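Local coordinates for protein uncharacterized esterase YxiM (PDB 2O14) that is an uncharacterized member of the GDSL lipolytic enzyme family, probably a hydrolase that cleaves ester bonds, with a galactose-binding-like domain beside its catalytic domain, at residues S275-R280 / N294-A299. Numbering follows the deposited sequence.
Sequences STPQGR and NRWYRA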
ATOM      1  N   SER A 275       5.688  -4.388 -14.470  1.00 22.55           N
ATOM      2  CA  SER A 275       5.973  -3.080 -15.044  1.00 21.16           C
ATOM      3  C   SER A 275       7.453  -2.738 -14.964  1.00 21.36           C
ATOM      4  O   SER A 275       8.089  -2.936 -13.931  1.00 21.08           O
ATOM      5  CB  SER A 275       5.168  -2.002 -14.316  1.00 23.89           C
ATOM      6  OG  SER A 275       5.506  -0.704 -14.782  1.00 23.35           O
ATOM      7  N   THR A 276       8.007  -2.237 -16.063  1.00 23.35           N
ATOM      8  CA  THR A 276       9.408  -1.837 -16.079  1.00 24.15           C
ATOM      9  C   THR A 276       9.428  -0.428 -15.497  1.00 24.49           C
ATOM     10  O   THR A 276       8.768   0.473 -16.013  1.00 26.03           O
ATOM     11  CB  THR A 276       9.977  -1.821 -17.517  1.00 26.09           C
ATOM     12  OG1 THR A 276       9.160  -0.987 -18.349  1.00 25.60           O
ATOM     13  CG2 THR A 276      10.006  -3.239 -18.090  1.00 26.87           C
ATOM     14  N   PRO A 277      10.162  -0.221 -14.394  1.00 26.43           N
ATOM     15  CA  PRO A 277      10.190   1.122 -13.809  1.00 26.06           C
ATOM     16  C   PRO A 277      10.779   2.205 -14.712  1.00 26.35           C
ATOM     17  O   PRO A 277      11.770   1.979 -15.412  1.00 27.60           O
ATOM     18  CB  PRO A 277      10.979   0.925 -12.510  1.00 26.48           C
ATOM     19  CG  PRO A 277      11.838  -0.269 -12.790  1.00 29.28           C
ATOM     20  CD  PRO A 277      10.933  -1.179 -13.580  1.00 27.47           C
ATOM     21  N   GLN A 278      10.150   3.375 -14.707  1.00 21.59           N
ATOM     22  CA  GLN A 278      10.633   4.487 -15.516  1.00 22.01           C
ATOM     23  C   GLN A 278      12.013   4.906 -15.025  1.00 21.92           C
ATOM     24  O   GLN A 278      12.423   4.533 -13.920  1.00 19.60           O
ATOM     25  CB  GLN A 278       9.666   5.666 -15.449  1.00 28.16           C
ATOM     26  CG  GLN A 278       8.654   5.602 -14.329  1.00 35.82           C
ATOM     27  CD  GLN A 278       9.284   5.653 -12.964  1.00 36.70           C
ATOM     28  OE1 GLN A 278      10.106   6.524 -12.684  1.00 42.48           O
ATOM     29  NE2 GLN A 278       8.899   4.728 -12.098  1.00 32.89           N
ATOM     30  N   GLY A 279      12.727   5.673 -15.847  1.00 20.26           N
ATOM     31  CA  GLY A 279      14.064   6.107 -15.481  1.00 21.68           C
ATOM     32  C   GLY A 279      14.129   7.425 -14.735  1.00 23.98           C
ATOM     33  O   GLY A 279      13.157   7.848 -14.105  1.00 23.97           O
ATOM     34  N   ARG A 280      15.287   8.075 -14.800  1.00 28.85           N
ATOM     35  CA  ARG A 280      15.484   9.357 -14.134  1.00 30.65           C
ATOM     36  C   ARG A 280      15.040  10.511 -15.030  1.00 32.14           C
ATOM     37  O   ARG A 280      15.050  10.398 -16.259  1.00 30.82           O
ATOM     38  CB  ARG A 280      16.955   9.535 -13.751  1.00 32.86           C
ATOM     39  CG  ARG A 280      17.433   8.614 -12.632  1.00 35.51           C
ATOM     40  CD  ARG A 280      18.927   8.786 -12.392  1.00 36.21           C
ATOM     41  NE  ARG A 280      19.432   7.934 -11.316  1.00 38.09           N
ATOM     42  CZ  ARG A 280      19.160   8.112 -10.026  1.00 39.30           C
ATOM     43  NH1 ARG A 280      18.383   9.116  -9.639  1.00 38.60           N
ATOM     44  NH2 ARG A 280      19.671   7.288  -9.120  1.00 38.40           N
ATOM     45  N   ASN A 294      18.138   0.476 -20.152  1.00 28.75           N
ATOM     46  CA  ASN A 294      18.978  -0.486 -19.436  1.00 29.82           C
ATOM     47  C   ASN A 294      18.972  -0.319 -17.921  1.00 28.52           C
ATOM     48  O   ASN A 294      19.760  -0.953 -17.224  1.00 27.99           O
ATOM     49  CB  ASN A 294      20.419  -0.403 -19.938  1.00 36.31           C
ATOM     50  CG  ASN A 294      20.524  -0.622 -21.433  1.00 39.70           C
ATOM     51  OD1 ASN A 294      20.171  -1.687 -21.946  1.00 39.62           O
ATOM     52  ND2 ASN A 294      21.005   0.393 -22.145  1.00 39.49           N
ATOM     53  N   ARG A 295      18.084   0.524 -17.411  1.00 29.49           N
ATOM     54  CA  ARG A 295      18.012   0.757 -15.973  1.00 29.42           C
ATOM     55  C   ARG A 295      17.115  -0.214 -15.215  1.00 29.22           C
ATOM     56  O   ARG A 295      16.247  -0.872 -15.792  1.00 28.37           O
ATOM     57  CB  ARG A 295      17.508   2.174 -15.680  1.00 27.53           C
ATOM     58  CG  ARG A 295      18.497   3.299 -15.914  1.00 27.18           C
ATOM     59  CD  ARG A 295      17.907   4.584 -15.363  1.00 27.14           C
ATOM     60  NE  ARG A 295      18.781   5.743 -15.512  1.00 27.15           N
ATOM     61  CZ  ARG A 295      19.887   5.956 -14.809  1.00 28.63           C
ATOM     62  NH1 ARG A 295      20.282   5.085 -13.887  1.00 27.05           N
ATOM     63  NH2 ARG A 295      20.596   7.060 -15.023  1.00 29.08           N
ATOM     64  N   TRP A 296      17.353  -0.294 -13.909  1.00 26.09           N
ATOM     65  CA  TRP A 296      16.558  -1.105 -13.000  1.00 24.76           C
ATOM     66  C   TRP A 296      16.285  -2.558 -13.410  1.00 24.78           C
ATOM     67  O   TRP A 296      15.155  -3.028 -13.274  1.00 24.41           O
ATOM     68  CB  TRP A 296      15.222  -0.395 -12.781  1.00 25.86           C
ATOM     69  CG  TRP A 296      15.304   1.120 -12.818  1.00 25.06           C
ATOM     70  CD1 TRP A 296      14.424   1.968 -13.430  1.00 26.70           C
ATOM     71  CD2 TRP A 296      16.268   1.957 -12.156  1.00 25.50           C
ATOM     72  NE1 TRP A 296      14.772   3.278 -13.185  1.00 25.79           N
ATOM     73  CE2 TRP A 296      15.898   3.300 -12.407  1.00 25.98           C
ATOM     74  CE3 TRP A 296      17.403   1.704 -11.373  1.00 24.06           C
ATOM     75  CZ2 TRP A 296      16.626   4.387 -11.902  1.00 26.66           C
ATOM     76  CZ3 TRP A 296      18.127   2.786 -10.867  1.00 25.62           C
ATOM     77  CH2 TRP A 296      17.733   4.111 -11.135  1.00 26.48           C
ATOM     78  N   TYR A 297      17.303  -3.269 -13.893  1.00 23.35           N
ATOM     79  CA  TYR A 297      17.147  -4.668 -14.316  1.00 23.45           C
ATOM     80  C   TYR A 297      16.003  -4.903 -15.310  1.00 22.60           C
ATOM     81  O   TYR A 297      15.414  -5.987 -15.337  1.00 22.49           O
ATOM     82  CB  TYR A 297      16.917  -5.593 -13.111  1.00 23.55           C
ATOM     83  CG  TYR A 297      18.072  -5.705 -12.138  1.00 26.93           C
ATOM     84  CD1 TYR A 297      19.394  -5.561 -12.560  1.00 25.66           C
ATOM     85  CD2 TYR A 297      17.840  -6.000 -10.794  1.00 24.16           C
ATOM     86  CE1 TYR A 297      20.453  -5.708 -11.664  1.00 26.23           C
ATOM     87  CE2 TYR A 297      18.890  -6.153  -9.894  1.00 25.86           C
ATOM     88  CZ  TYR A 297      20.194  -6.005 -10.333  1.00 26.74           C
ATOM     89  OH  TYR A 297      21.231  -6.150  -9.435  1.00 28.39           O
ATOM     90  N   ARG A 298      15.695  -3.899 -16.125  1.00 23.91           N
ATOM     91  CA  ARG A 298      14.621  -4.014 -17.114  1.00 25.83           C
ATOM     92  C   ARG A 298      14.698  -5.294 -17.936  1.00 26.33           C
ATOM     93  O   ARG A 298      13.677  -5.917 -18.225  1.00 26.99           O
ATOM     94  CB  ARG A 298      14.634  -2.805 -18.056  1.00 25.91           C
ATOM     95  CG  ARG A 298      13.652  -2.909 -19.220  1.00 25.74           C
ATOM     96  CD  ARG A 298      13.365  -1.549 -19.838  1.00 25.51           C
ATOM     97  NE  ARG A 298      12.500  -1.655 -21.012  1.00 26.21           N
ATOM     98  CZ  ARG A 298      12.915  -2.035 -22.215  1.00 25.84           C
ATOM     99  NH1 ARG A 298      14.187  -2.343 -22.415  1.00 26.07           N
ATOM    100  NH2 ARG A 298      12.053  -2.122 -23.216  1.00 25.46           N
ATOM    101  N   ALA A 299      15.910  -5.682 -18.314  1.00 32.22           N
ATOM    102  CA  ALA A 299      16.112  -6.882 -19.119  1.00 32.36           C
ATOM    103  C   ALA A 299      15.461  -8.124 -18.499  1.00 32.24           C
ATOM    104  O   ALA A 299      14.808  -8.906 -19.196  1.00 32.50           O
ATOM    105  CB  ALA A 299      17.610  -7.116 -19.325  1.00 31.42           C
TER
HETATM  106  O   HOH W   1      22.539   7.083 -12.546  1.00 38.98           O
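A chi1 of -33° in Trp296, off the staggered value, leaves CG roughly anti to its carbonyl carbon and beside the backbone N, and Trp296 meets 275-280 with its CB and the CD1-NE1 edge of its indole. NE1 donates to Gln278 O at 2.8 Å; the N-H...O angle of 136° shows a bent bond, with the donor lying above the carbonyl plane. Pro277 adds a second grip: its CG packs 3.4 Å from Trp296 CB, while its carbonyl O lies in the indole plane, 3.3 Å from CD1. Arg295 CB sits over one indole face, toward its rim.

Further along, Arg280 and Arg295, both extended from CG to NE, cross at about a right angle. Arg280 CD rests over one face of the Arg295 guanidinium, 3.6 Å from NH2, and the two guanidinium planes are 85° apart. Arg280 NE and Arg295 NH1 lie 3.9 Å apart, so the like charges would probably repel; the salt bridge from Arg295 NE to Asp283 probably offsets part of this, and a water accepts from Arg295 NH2 and, weakly, from Arg280 NE. At the other end, Thr276 CG2 touches Arg298 CG at 3.8 Å, and Asp314 forms a hydrogen bond with Thr276 OG1 and a salt bridge with Arg298 NH2.

The type I' turn from Arg295 to Arg298 presents Trp296 just before helix 298-307. The contact thus joins this helix entrance to the loop leaving parallel strand 271-275. Arg280 lies about 6 Å, side chain to side chain, from Asp339, a probable catalytic residue, which places the pairing beside the presumed active site, at a strand end of the SGNH-hydrolase alpha/beta fold.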